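Local atomic coordinates of outer surface protein (Bacillus cereus ATCC 14579, PDB entry 1X7F), a protein that is of unconfirmed function but probably hydrolyses 6-phospho-N-acetylmuramic acid glycosides during the recycling of cell-wall sugars. Residues K42-I47 with K77-H82; L181-F186 with C221-H226; I299-V304 with I348-P353; Y316-R321 with V331-N336. All coordinates share one frame; numbering follows the deposited sequence. Where two conformers were deposited one is given.

Contact 1: residues K42-I47 with K77-H82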
loop_
_atom_site.group_PDB
_atom_site.type_symbol
_atom_site.label_atom_id
_atom_site.label_comp_id
_atom_site.label_asym_id
_atom_site.label_seq_id
_atom_site.Cartn_x
_atom_site.Cartn_y
_atom_site.Cartn_z
ATOM N N LYS A 42 -2.224 24.433 -10.152
ATOM C CA LYS A 42 -2.274 23.631 -8.927
ATOM C C LYS A 42 -2.029 22.143 -9.168
ATOM O O LYS A 42 -1.602 21.433 -8.255
ATOM C CB LYS A 42 -3.598 23.841 -8.183
ATOM C CG LYS A 42 -3.811 25.270 -7.670
ATOM C CD LYS A 42 -4.793 25.296 -6.497
ATOM C CE LYS A 42 -6.233 25.080 -6.942
ATOM N NZ LYS A 42 -6.795 26.287 -7.622
ATOM N N ASP A 43 -2.312 21.672 -10.383
ATOM C CA ASP A 43 -2.044 20.278 -10.753
ATOM C C ASP A 43 -0.539 20.080 -10.954
ATOM O O ASP A 43 0.023 19.054 -10.549
ATOM C CB ASP A 43 -2.774 19.885 -12.044
ATOM C CG ASP A 43 -4.246 19.565 -11.833
ATOM O OD1 ASP A 43 -4.652 19.168 -10.709
ATOM O OD2 ASP A 43 -5.072 19.669 -12.769
ATOM N N MET A 44 0.090 21.057 -11.602
ATOM C CA MET A 44 1.528 21.026 -11.860
ATOM C C MET A 44 2.315 21.196 -10.566
ATOM O O MET A 44 3.300 20.502 -10.348
ATOM C CB MET A 44 1.931 22.063 -12.926
ATOM C CG MET A 44 1.471 21.676 -14.329
ATOM S SD MET A 44 2.139 22.629 -15.693
ATOM C CE MET A 44 1.306 24.213 -15.503
ATOM N N ALA A 45 1.862 22.103 -9.703
ATOM C CA ALA A 45 2.436 22.259 -8.371
ATOM C C ALA A 45 2.353 20.952 -7.542
ATOM O O ALA A 45 3.295 20.595 -6.823
ATOM C CB ALA A 45 1.773 23.426 -7.642
ATOM N N TYR A 46 1.245 20.234 -7.681
ATOM C CA TYR A 46 1.008 18.955 -6.987
ATOM C C TYR A 46 1.931 17.832 -7.457
ATOM O O TYR A 46 2.483 17.091 -6.639
ATOM C CB TYR A 46 -0.445 18.537 -7.205
ATOM C CG TYR A 46 -0.939 17.333 -6.431
ATOM C CD1 TYR A 46 -0.790 17.250 -5.049
ATOM C CD2 TYR A 46 -1.627 16.306 -7.084
ATOM C CE1 TYR A 46 -1.277 16.157 -4.337
ATOM C CE2 TYR A 46 -2.134 15.209 -6.384
ATOM C CZ TYR A 46 -1.948 15.138 -5.007
ATOM O OH TYR A 46 -2.463 14.068 -4.303
ATOM N N ILE A 47 2.054 17.697 -8.775
ATOM C CA ILE A 47 3.009 16.794 -9.408
ATOM C C ILE A 47 4.413 17.073 -8.868
ATOM O O ILE A 47 5.136 16.143 -8.509
ATOM C CB ILE A 47 2.956 16.964 -10.957
ATOM C CG1 ILE A 47 1.672 16.347 -11.538
ATOM C CG2 ILE A 47 4.217 16.393 -11.646
ATOM C CD1 ILE A 47 1.378 16.803 -12.986
ATOM N N LYS A 77 -1.817 18.199 -22.265
ATOM C CA LYS A 77 -0.476 18.045 -22.827
ATOM C C LYS A 77 0.604 18.732 -21.983
ATOM O O LYS A 77 1.724 18.198 -21.840
ATOM C CB LYS A 77 -0.441 18.599 -24.252
ATOM C CG LYS A 77 0.558 17.932 -25.167
ATOM C CD LYS A 77 0.603 18.661 -26.501
ATOM C CE LYS A 77 0.755 17.693 -27.661
ATOM N NZ LYS A 77 -0.453 16.822 -27.806
ATOM N N GLU A 78 0.271 19.916 -21.449
ATOM C CA GLU A 78 1.185 20.644 -20.571
ATOM C C GLU A 78 1.377 19.896 -19.251
ATOM O O GLU A 78 2.510 19.616 -18.846
ATOM C CB GLU A 78 0.680 22.067 -20.314
ATOM C CG GLU A 78 1.580 22.884 -19.391
ATOM C CD GLU A 78 1.326 24.389 -19.471
ATOM O OE1 GLU A 78 0.260 24.808 -19.977
ATOM O OE2 GLU A 78 2.207 25.158 -19.017
ATOM N N ILE A 79 0.261 19.574 -18.598
ATOM C CA ILE A 79 0.274 18.817 -17.354
ATOM C C ILE A 79 1.070 17.517 -17.505
ATOM O O ILE A 79 1.943 17.234 -16.681
ATOM C CB ILE A 79 -1.172 18.540 -16.847
ATOM C CG1 ILE A 79 -1.874 19.847 -16.464
ATOM C CG2 ILE A 79 -1.144 17.618 -15.647
ATOM C CD1 ILE A 79 -3.388 19.753 -16.413
ATOM N N ILE A 80 0.781 16.752 -18.563
ATOM C CA ILE A 80 1.446 15.462 -18.810
ATOM C C ILE A 80 2.946 15.625 -19.092
ATOM O O ILE A 80 3.759 14.786 -18.677
ATOM C CB ILE A 80 0.736 14.662 -19.942
ATOM C CG1 ILE A 80 -0.618 14.134 -19.454
ATOM C CG2 ILE A 80 1.599 13.498 -20.409
ATOM C CD1 ILE A 80 -1.537 13.607 -20.552
ATOM N N ASN A 81 3.302 16.709 -19.775
ATOM C CA ASN A 81 4.705 17.022 -20.053
ATOM C C ASN A 81 5.457 17.351 -18.762
ATOM O O ASN A 81 6.603 16.939 -18.570
ATOM C CB ASN A 81 4.812 18.190 -21.035
ATOM C CG ASN A 81 5.766 17.909 -22.175
ATOM O OD1 ASN A 81 6.939 17.579 -21.969
ATOM N ND2 ASN A 81 5.269 18.063 -23.399
ATOM N N HIS A 82 4.796 18.100 -17.885
ATOM C CA HIS A 82 5.349 18.414 -16.583
ATOM C C HIS A 82 5.548 17.116 -15.794
ATOM O O HIS A 82 6.583 16.932 -15.154
ATOM C CB HIS A 82 4.430 19.382 -15.844
ATOM C CG HIS A 82 5.027 19.944 -14.595
ATOM N ND1 HIS A 82 4.666 19.507 -13.336
ATOM C CD2 HIS A 82 5.965 20.903 -14.410
ATOM C CE1 HIS A 82 5.355 20.177 -12.430
ATOM N NE2 HIS A 82 6.147 21.032 -13.056
#

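Contact 2: residues L181-F186 with C221-H226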
loop_
_atom_site.group_PDB
_atom_site.type_symbol
_atom_site.label_atom_id
_atom_site.label_comp_id
_atom_site.label_asym_id
_atom_site.label_seq_id
_atom_site.Cartn_x
_atom_site.Cartn_y
_atom_site.Cartn_z
ATOM N N LEU A 181 -14.317 -2.766 -1.755
ATOM C CA LEU A 181 -14.166 -4.229 -1.808
ATOM C C LEU A 181 -13.955 -4.845 -0.422
ATOM O O LEU A 181 -13.284 -4.234 0.416
ATOM C CB LEU A 181 -12.988 -4.632 -2.720
ATOM C CG LEU A 181 -13.008 -4.124 -4.169
ATOM C CD1 LEU A 181 -11.861 -4.741 -4.980
ATOM C CD2 LEU A 181 -14.390 -4.357 -4.837
ATOM N N PRO A 182 -14.519 -6.037 -0.185
ATOM C CA PRO A 182 -14.202 -6.806 1.020
ATOM C C PRO A 182 -12.847 -7.468 0.870
ATOM O O PRO A 182 -12.369 -7.676 -0.257
ATOM C CB PRO A 182 -15.326 -7.861 1.087
ATOM C CG PRO A 182 -15.759 -8.056 -0.331
ATOM C CD PRO A 182 -15.535 -6.721 -1.018
ATOM N N TYR A 183 -12.237 -7.792 2.005
ATOM C CA TYR A 183 -10.882 -8.292 2.013
ATOM C C TYR A 183 -10.660 -9.573 1.194
ATOM O O TYR A 183 -9.779 -9.615 0.345
ATOM C CB TYR A 183 -10.357 -8.484 3.450
ATOM C CG TYR A 183 -8.896 -8.847 3.441
ATOM C CD1 TYR A 183 -7.931 -7.883 3.156
ATOM C CD2 TYR A 183 -8.479 -10.159 3.675
ATOM C CE1 TYR A 183 -6.591 -8.206 3.135
ATOM C CE2 TYR A 183 -7.129 -10.499 3.656
ATOM C CZ TYR A 183 -6.199 -9.522 3.382
ATOM O OH TYR A 183 -4.872 -9.840 3.350
ATOM N N ASP A 184 -11.422 -10.623 1.465
ATOM C CA ASP A 184 -11.175 -11.893 0.771
ATOM C C ASP A 184 -11.381 -11.779 -0.746
ATOM O O ASP A 184 -10.630 -12.378 -1.513
ATOM C CB ASP A 184 -12.014 -13.038 1.360
ATOM C CG ASP A 184 -11.564 -13.452 2.769
ATOM O OD1 ASP A 184 -10.381 -13.249 3.160
ATOM O OD2 ASP A 184 -12.349 -14.015 3.562
ATOM N N TYR A 185 -12.396 -11.024 -1.168
ATOM C CA TYR A 185 -12.645 -10.800 -2.591
ATOM C C TYR A 185 -11.461 -10.067 -3.236
ATOM O O TYR A 185 -10.988 -10.456 -4.308
ATOM C CB TYR A 185 -13.976 -10.046 -2.813
ATOM C CG TYR A 185 -14.280 -9.718 -4.263
ATOM C CD1 TYR A 185 -14.874 -10.664 -5.102
ATOM C CD2 TYR A 185 -13.973 -8.460 -4.798
ATOM C CE1 TYR A 185 -15.155 -10.373 -6.425
ATOM C CE2 TYR A 185 -14.245 -8.157 -6.132
ATOM C CZ TYR A 185 -14.826 -9.121 -6.940
ATOM O OH TYR A 185 -15.099 -8.839 -8.258
ATOM N N PHE A 186 -10.999 -9.008 -2.569
ATOM C CA PHE A 186 -9.866 -8.194 -3.016
ATOM C C PHE A 186 -8.592 -9.016 -3.238
ATOM O O PHE A 186 -7.839 -8.774 -4.190
ATOM C CB PHE A 186 -9.618 -7.081 -1.990
ATOM C CG PHE A 186 -8.259 -6.433 -2.091
ATOM C CD1 PHE A 186 -8.052 -5.350 -2.945
ATOM C CD2 PHE A 186 -7.194 -6.900 -1.334
ATOM C CE1 PHE A 186 -6.813 -4.752 -3.043
ATOM C CE2 PHE A 186 -5.937 -6.298 -1.426
ATOM C CZ PHE A 186 -5.754 -5.223 -2.283
ATOM N N CYS A 221 -10.857 4.956 -2.121
ATOM C CA CYS A 221 -9.957 3.827 -1.896
ATOM C C CYS A 221 -10.581 2.575 -2.488
ATOM O O CYS A 221 -11.769 2.564 -2.825
ATOM C CB CYS A 221 -9.700 3.630 -0.396
ATOM S SG CYS A 221 -11.231 3.535 0.555
ATOM N N THR A 222 -9.766 1.532 -2.624
ATOM C CA THR A 222 -10.209 0.247 -3.161
ATOM C C THR A 222 -10.869 -0.646 -2.103
ATOM O O THR A 222 -11.984 -1.138 -2.306
ATOM C CB THR A 222 -9.015 -0.495 -3.772
ATOM O OG1 THR A 222 -8.557 0.207 -4.938
ATOM C CG2 THR A 222 -9.453 -1.869 -4.294
ATOM N N LEU A 223 -10.164 -0.877 -0.998
ATOM C CA LEU A 223 -10.696 -1.684 0.107
ATOM C C LEU A 223 -11.623 -0.822 0.940
ATOM O O LEU A 223 -11.262 0.309 1.315
ATOM C CB LEU A 223 -9.561 -2.219 1.004
ATOM C CG LEU A 223 -8.887 -3.513 0.545
ATOM C CD1 LEU A 223 -7.468 -3.652 1.140
ATOM C CD2 LEU A 223 -9.749 -4.765 0.842
ATOM N N GLU A 224 -12.800 -1.349 1.257
ATOM C CA GLU A 224 -13.718 -0.596 2.108
ATOM C C GLU A 224 -13.093 -0.291 3.466
ATOM O O GLU A 224 -13.270 0.811 3.992
ATOM C CB GLU A 224 -15.076 -1.314 2.271
ATOM C CG GLU A 224 -16.112 -0.507 3.045
ATOM C CD GLU A 224 -16.323 0.885 2.464
ATOM O OE1 GLU A 224 -16.251 1.032 1.225
ATOM O OE2 GLU A 224 -16.584 1.844 3.236
ATOM N N GLU A 225 -12.334 -1.244 4.007
ATOM C CA GLU A 225 -11.786 -1.126 5.374
ATOM C C GLU A 225 -10.771 0.005 5.517
ATOM O O GLU A 225 -10.428 0.406 6.640
ATOM C CB GLU A 225 -11.179 -2.461 5.839
ATOM C CG GLU A 225 -9.989 -2.927 4.989
ATOM C CD GLU A 225 -9.711 -4.402 5.180
ATOM O OE1 GLU A 225 -10.529 -5.242 4.716
ATOM O OE2 GLU A 225 -8.672 -4.727 5.790
ATOM N N HIS A 226 -10.311 0.527 4.381
ATOM C CA HIS A 226 -9.324 1.595 4.345
ATOM C C HIS A 226 -9.938 2.992 4.404
ATOM O O HIS A 226 -9.215 3.965 4.619
ATOM C CB HIS A 226 -8.472 1.481 3.080
ATOM C CG HIS A 226 -7.439 0.400 3.134
ATOM N ND1 HIS A 226 -6.626 0.102 2.060
ATOM C CD2 HIS A 226 -7.067 -0.437 4.133
ATOM C CE1 HIS A 226 -5.803 -0.874 2.391
ATOM N NE2 HIS A 226 -6.047 -1.218 3.646
HETATM O O HOH W 1 -12.606 -4.119 3.187
#

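Contact 3: residues I299-V304 with I348-P353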
loop_
_atom_site.group_PDB
_atom_site.type_symbol
_atom_site.label_atom_id
_atom_site.label_comp_id
_atom_site.label_asym_id
_atom_site.label_seq_id
_atom_site.Cartn_x
_atom_site.Cartn_y
_atom_site.Cartn_z
ATOM N N ILE A 299 5.771 -21.078 14.779
ATOM C CA ILE A 299 4.959 -20.044 15.393
ATOM C C ILE A 299 4.111 -20.506 16.582
ATOM O O ILE A 299 3.859 -21.692 16.772
ATOM C CB ILE A 299 4.050 -19.393 14.318
ATOM C CG1 ILE A 299 3.029 -20.406 13.782
ATOM C CG2 ILE A 299 4.904 -18.747 13.180
ATOM C CD1 ILE A 299 1.948 -19.803 12.874
ATOM N N THR A 300 3.684 -19.531 17.375
ATOM C CA THR A 300 2.622 -19.709 18.346
ATOM C C THR A 300 1.568 -18.642 18.045
ATOM O O THR A 300 1.913 -17.538 17.598
ATOM C CB THR A 300 3.184 -19.561 19.770
ATOM O OG1 THR A 300 2.157 -19.092 20.655
ATOM C CG2 THR A 300 4.252 -18.449 19.813
ATOM N N GLU A 301 0.292 -18.956 18.286
ATOM C CA GLU A 301 -0.785 -18.003 17.982
ATOM C C GLU A 301 -0.921 -16.908 19.038
ATOM O O GLU A 301 -1.669 -15.953 18.845
ATOM C CB GLU A 301 -2.130 -18.712 17.757
ATOM C CG GLU A 301 -2.696 -19.428 18.984
ATOM C CD GLU A 301 -3.925 -20.265 18.656
ATOM O OE1 GLU A 301 -4.660 -19.881 17.721
ATOM O OE2 GLU A 301 -4.159 -21.309 19.315
ATOM N N TYR A 302 -0.173 -17.030 20.135
ATOM C CA TYR A 302 -0.274 -16.091 21.242
ATOM C C TYR A 302 0.635 -14.881 21.121
ATOM O O TYR A 302 0.366 -13.842 21.710
ATOM C CB TYR A 302 -0.046 -16.811 22.592
ATOM C CG TYR A 302 -1.216 -17.691 22.984
ATOM C CD1 TYR A 302 -1.282 -19.030 22.568
ATOM C CD2 TYR A 302 -2.276 -17.179 23.743
ATOM C CE1 TYR A 302 -2.370 -19.845 22.908
ATOM C CE2 TYR A 302 -3.359 -17.987 24.110
ATOM C CZ TYR A 302 -3.408 -19.314 23.681
ATOM O OH TYR A 302 -4.480 -20.115 24.026
ATOM N N MET A 303 1.721 -15.012 20.370
ATOM C CA MET A 303 2.675 -13.916 20.250
ATOM C C MET A 303 3.667 -14.117 19.115
ATOM O O MET A 303 3.911 -15.245 18.659
ATOM C CB MET A 303 3.390 -13.636 21.591
ATOM C CG MET A 303 4.663 -14.452 21.865
ATOM S SD MET A 303 4.387 -16.002 22.716
ATOM C CE MET A 303 4.126 -15.536 24.402
ATOM N N VAL A 304 4.211 -13.003 18.642
ATOM C CA VAL A 304 5.325 -13.013 17.706
ATOM C C VAL A 304 6.576 -13.060 18.567
ATOM O O VAL A 304 6.773 -12.186 19.405
ATOM C CB VAL A 304 5.323 -11.723 16.851
ATOM C CG1 VAL A 304 6.623 -11.592 16.030
ATOM C CG2 VAL A 304 4.099 -11.674 15.956
ATOM N N ILE A 348 2.482 -9.304 21.541
ATOM C CA ILE A 348 1.368 -10.146 21.946
ATOM C C ILE A 348 0.294 -10.151 20.853
ATOM O O ILE A 348 -0.026 -9.100 20.293
ATOM C CB ILE A 348 0.799 -9.665 23.328
ATOM C CG1 ILE A 348 1.910 -9.565 24.399
ATOM C CG2 ILE A 348 -0.334 -10.573 23.808
ATOM C CD1 ILE A 348 2.869 -10.789 24.493
ATOM N N LEU A 349 -0.236 -11.339 20.554
ATOM C CA LEU A 349 -1.297 -11.511 19.568
ATOM C C LEU A 349 -2.641 -11.826 20.209
ATOM O O LEU A 349 -3.674 -11.454 19.662
ATOM C CB LEU A 349 -0.935 -12.614 18.560
ATOM C CG LEU A 349 0.323 -12.378 17.725
ATOM C CD1 LEU A 349 0.669 -13.635 16.916
ATOM C CD2 LEU A 349 0.165 -11.163 16.808
ATOM N N LYS A 350 -2.613 -12.507 21.361
ATOM C CA LYS A 350 -3.811 -12.937 22.102
ATOM C C LYS A 350 -3.584 -12.735 23.600
ATOM O O LYS A 350 -2.456 -12.859 24.088
ATOM C CB LYS A 350 -4.106 -14.437 21.896
ATOM C CG LYS A 350 -4.428 -14.877 20.493
ATOM C CD LYS A 350 -4.768 -16.391 20.426
ATOM C CE LYS A 350 -5.836 -16.758 21.452
ATOM N NZ LYS A 350 -6.769 -17.809 20.987
ATOM N N GLU A 351 -4.668 -12.489 24.329
ATOM C CA GLU A 351 -4.594 -12.218 25.760
ATOM C C GLU A 351 -4.001 -13.403 26.540
ATOM O O GLU A 351 -4.337 -14.558 26.269
ATOM C CB GLU A 351 -5.993 -11.848 26.314
ATOM C CG GLU A 351 -5.979 -11.462 27.799
ATOM C CD GLU A 351 -7.353 -11.181 28.365
ATOM O OE1 GLU A 351 -8.102 -10.397 27.744
ATOM O OE2 GLU A 351 -7.693 -11.744 29.434
ATOM N N MET A 352 -3.132 -13.100 27.503
ATOM C CA MET A 352 -2.589 -14.088 28.441
ATOM C C MET A 352 -2.547 -13.461 29.836
ATOM O O MET A 352 -2.435 -12.236 29.949
ATOM C CB MET A 352 -1.187 -14.549 28.036
ATOM C CG MET A 352 -1.116 -15.313 26.708
ATOM S SD MET A 352 0.582 -15.403 26.138
ATOM C CE MET A 352 0.797 -13.815 25.343
ATOM N N PRO A 353 -2.669 -14.281 30.890
ATOM C CA PRO A 353 -2.555 -13.787 32.269
ATOM C C PRO A 353 -1.219 -13.100 32.523
ATOM O O PRO A 353 -0.229 -13.398 31.839
ATOM C CB PRO A 353 -2.669 -15.074 33.106
ATOM C CG PRO A 353 -3.516 -15.970 32.262
ATOM C CD PRO A 353 -2.983 -15.723 30.862
HETATM O O HOH W 2 -6.763 -20.641 20.878
#

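Contact 4: residues Y316-R321 with V331-N336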
loop_
_atom_site.group_PDB
_atom_site.type_symbol
_atom_site.label_atom_id
_atom_site.label_comp_id
_atom_site.label_asym_id
_atom_site.label_seq_id
_atom_site.Cartn_x
_atom_site.Cartn_y
_atom_site.Cartn_z
ATOM N N TYR A 316 22.465 -8.340 29.449
ATOM C CA TYR A 316 22.009 -7.027 29.896
ATOM C C TYR A 316 20.970 -7.079 31.022
ATOM O O TYR A 316 20.365 -8.121 31.286
ATOM C CB TYR A 316 21.506 -6.199 28.704
ATOM C CG TYR A 316 22.630 -5.765 27.770
ATOM C CD1 TYR A 316 23.201 -6.670 26.859
ATOM C CD2 TYR A 316 23.139 -4.465 27.813
ATOM C CE1 TYR A 316 24.223 -6.289 26.010
ATOM C CE2 TYR A 316 24.162 -4.071 26.964
ATOM C CZ TYR A 316 24.700 -4.989 26.060
ATOM O OH TYR A 316 25.730 -4.622 25.231
ATOM N N ASP A 317 20.766 -5.935 31.667
ATOM C CA ASP A 317 19.975 -5.847 32.873
ATOM C C ASP A 317 18.544 -5.531 32.508
ATOM O O ASP A 317 18.262 -4.497 31.913
ATOM C CB ASP A 317 20.548 -4.759 33.790
ATOM C CG ASP A 317 20.114 -4.907 35.251
ATOM O OD1 ASP A 317 20.099 -3.861 35.954
ATOM O OD2 ASP A 317 19.805 -6.000 35.787
ATOM N N PHE A 318 17.643 -6.445 32.856
ATOM C CA PHE A 318 16.224 -6.261 32.632
ATOM C C PHE A 318 15.529 -6.471 33.961
ATOM O O PHE A 318 14.953 -7.544 34.203
ATOM C CB PHE A 318 15.719 -7.252 31.588
ATOM C CG PHE A 318 16.221 -6.966 30.212
ATOM C CD1 PHE A 318 17.365 -7.601 29.729
ATOM C CD2 PHE A 318 15.572 -6.036 29.401
ATOM C CE1 PHE A 318 17.843 -7.318 28.454
ATOM C CE2 PHE A 318 16.062 -5.742 28.128
ATOM C CZ PHE A 318 17.188 -6.391 27.657
ATOM N N PRO A 319 15.597 -5.468 34.842
ATOM C CA PRO A 319 15.032 -5.620 36.174
ATOM C C PRO A 319 13.528 -5.834 36.096
ATOM O O PRO A 319 12.852 -5.288 35.208
ATOM C CB PRO A 319 15.377 -4.290 36.865
ATOM C CG PRO A 319 16.534 -3.738 36.061
ATOM C CD PRO A 319 16.197 -4.131 34.651
ATOM N N VAL A 320 13.028 -6.664 36.998
ATOM C CA VAL A 320 11.600 -6.904 37.150
ATOM C C VAL A 320 10.904 -5.595 37.562
ATOM O O VAL A 320 11.392 -4.881 38.437
ATOM C CB VAL A 320 11.352 -8.033 38.203
ATOM C CG1 VAL A 320 9.886 -8.229 38.447
ATOM C CG2 VAL A 320 11.962 -9.362 37.740
ATOM N N ARG A 321 9.804 -5.252 36.895
ATOM C CA ARG A 321 8.915 -4.188 37.388
ATOM C C ARG A 321 7.458 -4.639 37.400
ATOM O O ARG A 321 7.199 -5.816 37.539
ATOM C CB ARG A 321 9.122 -2.853 36.665
ATOM C CG ARG A 321 9.531 -2.951 35.221
ATOM C CD ARG A 321 9.820 -1.607 34.555
ATOM N NE ARG A 321 9.402 -1.687 33.158
ATOM C CZ ARG A 321 10.214 -1.907 32.128
ATOM N NH1 ARG A 321 11.524 -2.027 32.322
ATOM N NH2 ARG A 321 9.707 -2.003 30.898
ATOM N N VAL A 331 4.300 -4.781 23.167
ATOM C CA VAL A 331 5.678 -5.218 23.005
ATOM C C VAL A 331 6.187 -5.531 24.410
ATOM O O VAL A 331 6.129 -4.679 25.296
ATOM C CB VAL A 331 6.549 -4.148 22.309
ATOM C CG1 VAL A 331 7.976 -4.641 22.156
ATOM C CG2 VAL A 331 5.943 -3.783 20.954
ATOM N N VAL A 332 6.616 -6.777 24.617
ATOM C CA VAL A 332 7.102 -7.221 25.916
ATOM C C VAL A 332 8.485 -7.834 25.728
ATOM O O VAL A 332 8.862 -8.210 24.606
ATOM C CB VAL A 332 6.112 -8.200 26.675
ATOM C CG1 VAL A 332 4.701 -7.581 26.827
ATOM C CG2 VAL A 332 6.040 -9.580 26.011
ATOM N N ILE A 333 9.221 -7.909 26.826
ATOM C CA ILE A 333 10.528 -8.518 26.834
ATOM C C ILE A 333 10.670 -9.380 28.080
ATOM O O ILE A 333 10.170 -9.035 29.161
ATOM C CB ILE A 333 11.647 -7.447 26.742
ATOM C CG1 ILE A 333 12.972 -8.104 26.325
ATOM C CG2 ILE A 333 11.768 -6.654 28.056
ATOM C CD1 ILE A 333 13.958 -7.175 25.680
ATOM N N GLY A 334 11.328 -10.518 27.901
ATOM C CA GLY A 334 11.719 -11.372 29.004
ATOM C C GLY A 334 12.738 -10.648 29.860
ATOM O O GLY A 334 13.728 -10.125 29.362
ATOM N N ASN A 335 12.461 -10.609 31.157
ATOM C CA ASN A 335 13.284 -9.902 32.120
ATOM C C ASN A 335 14.256 -10.841 32.849
ATOM O O ASN A 335 14.325 -12.024 32.513
ATOM C CB ASN A 335 12.388 -9.076 33.066
ATOM C CG ASN A 335 11.487 -9.932 33.965
ATOM O OD1 ASN A 335 10.342 -9.560 34.222
ATOM N ND2 ASN A 335 12.003 -11.037 34.477
ATOM N N ASN A 336 14.982 -10.325 33.843
ATOM C CA ASN A 336 15.989 -11.095 34.595
ATOM C C ASN A 336 15.517 -12.435 35.165
ATOM O O ASN A 336 16.324 -13.339 35.406
ATOM C CB ASN A 336 16.575 -10.253 35.737
ATOM C CG ASN A 336 17.372 -9.055 35.242
ATOM O OD1 ASN A 336 17.729 -8.954 34.060
ATOM N ND2 ASN A 336 17.651 -8.132 36.149
#

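Contact 1: residues K42-I47 with K77-H82
Met-44 and His-82 carry this helix-to-helix contact, with Ile-79 packing against Met-44 and Ile-47 on the side nearer the sheet. Met-44 lays its CB over one face of the imidazole, 4.0 Å from CB to the centroid of the His-82 ring and toward the rim, a CH-pi contact. Met-44 SD lies 3.7 Å from Glu-78 CG and obliquely to the imidazole, and the bend at chi3 (-71°) sets Met-44 CE beside the Glu-78 carboxylate, 3.7 Å from CE to OE2. His-82 reaches across because its CG stands anti to the backbone N (chi1 -170°), and Ile-47 CG2 meets His-82 ND1 at 3.6 Å. Ile-47 CD1 packs on Ile-79 CG2 at 3.8 Å, their side chains crossing at about a right angle, while both isoleucines also touch Leu-33 of strand 28-33. The two helical segments run nearly parallel, 12° apart with axes 9.7 Å from each other, as expected of successive outer helices in a beta/alpha barrel of the TIM type.

Contact 2: residues L181-F186 with C221-H226
Leu-181 and Leu-223 pair their backbones in a single beta bridge, which fastens the start of helix 183-195 to a loop following strand 201-204 in the beta/alpha barrel. Leu-181 N donates to Thr-222 O in the carbonyl plane, 2.9 Å and nearly straight at 166°; in return Glu-224 N donates to Leu-181 O at 3.0 Å. Between these bonds the Leu-223 side chain enters against the helix. Its CD1 sits over the centre of the Phe-186 ring, 4.0 Å from the ring centroid, while Leu-223 CD2 presses on Phe-186 CB at 3.7 Å. Phe-186 CG lies anti to its own N (chi1 163°), directing the ring beneath that leucine, and Thr-222 CG2 meets the ring obliquely. In the next shell His-171 stacks on Phe-186, and Thr-222 OG1 is held by Asn-172 and Phe-203. Glu-224 turns away to Gly-180 and a salt bridge with Arg-227, tying the loop to the residue just before Leu-181. One water completes the join: it donates to Leu-181 O and to Glu-225 OE1, 2.8 Å from water oxygen to OE1, and accepts from Glu-225 N.

Contact 3: residues I299-V304 with I348-P353
With CG anti to its carbonyl carbon (chi1 -73°), Tyr-302 swings its ring between Lys-350 and Met-352, and Lys-350, bent at chi3 (51°), follows the ring with its methylenes. Lys-350 CD rides over one face toward the rim, and Lys-350 CE lies 3.8 Å from Tyr-302 CE2. Met-352 CG approaches Tyr-302 CD2 at 3.7 Å, its sulfur making an oblique Met-aromatic contact. The tyrosine carbonyl is gripped twice from one face of its plane: Leu-349 N donates to Tyr-302 O at 2.8 Å, and Lys-350 N to the same oxygen at 3.3 Å. An ST turn holds the other end of Tyr-302, its N bonding to Thr-300 OG1. A water accepts from Lys-350 NZ and gives a weak bond to Glu-301 OE2, linking groups too far apart for a salt bridge. Next door, Met-303 and Ile-348 form an antiparallel non-hydrogen-bonded pair, so the contact lies where edge strand 303-306 begins and strand 345-348 ends, with strand 330-334 on the far side of 345-348.

Contact 4: residues Y316-R321 with V331-N336
Asn-336 meets Phe-318 through both backbone and side chain, binding the loop 316-321 to the end of strand 330-334. Three hydrogen bonds join the segments, and the asparagine takes part in all of them. Its backbone N donates to Phe-318 O at 2.8 Å, nearly straight. The amide oxygen turns back to the same residue: Asn-336 OD1 accepts from Phe-318 N at 2.8 Å, the donor tilted 33° from the plane of the amide carbonyl. The amide nitrogen serves Asp-317, the residue before Phe-318, with Asn-336 ND2 donating a hydrogen bond to Asp-317 OD2 at 3.1 Å. That bond stays near the amide plane but meets the oxygen on its anti side from well out of the carboxylate plane, the two flat groups being 20° apart. Asp-317 can supply this oxygen because its CG stands anti to the backbone N (chi1 -160°), which brings the carboxylate round to the asparagine although its CB points away. Apolar packing lies to one side of this polar cluster. In the conformer given, Phe-318 CE2 lies 3.5 Å from Ile-333 CD1, a detail left doubtful by a second conformer of Ile-333; Val-283 and Glu-284 of helix 282-289 also touch the phenylalanine. Thus a single asparagine satisfies the backbone N and O of Phe-318 and one carboxylate oxygen, a pattern that should fix both the rotation of its amide and the path of the loop beside the strand.

How the contacts relate
From the N terminus, contact 1 closes the first loop, joining helices 40-51 and 74-85 on the outside of the N-terminal barrel across strand 55-62. Contact 2 follows in series, about 30 Å away between centres, and closes a loop around strand 201-204 in the same family region. The chain then enters the C-terminal region with its mixed sheet. There contact 3 closes a long loop between the edge strand 303-306 and the end of 345-348, and contact 4 is nested inside it, tying the segment after helix 309-313 to strand 330-334. These two meet in the sheet, where Ile-348 CD1 packs on Val-332 CG2 at 3.7 Å; none of the other pairs touch.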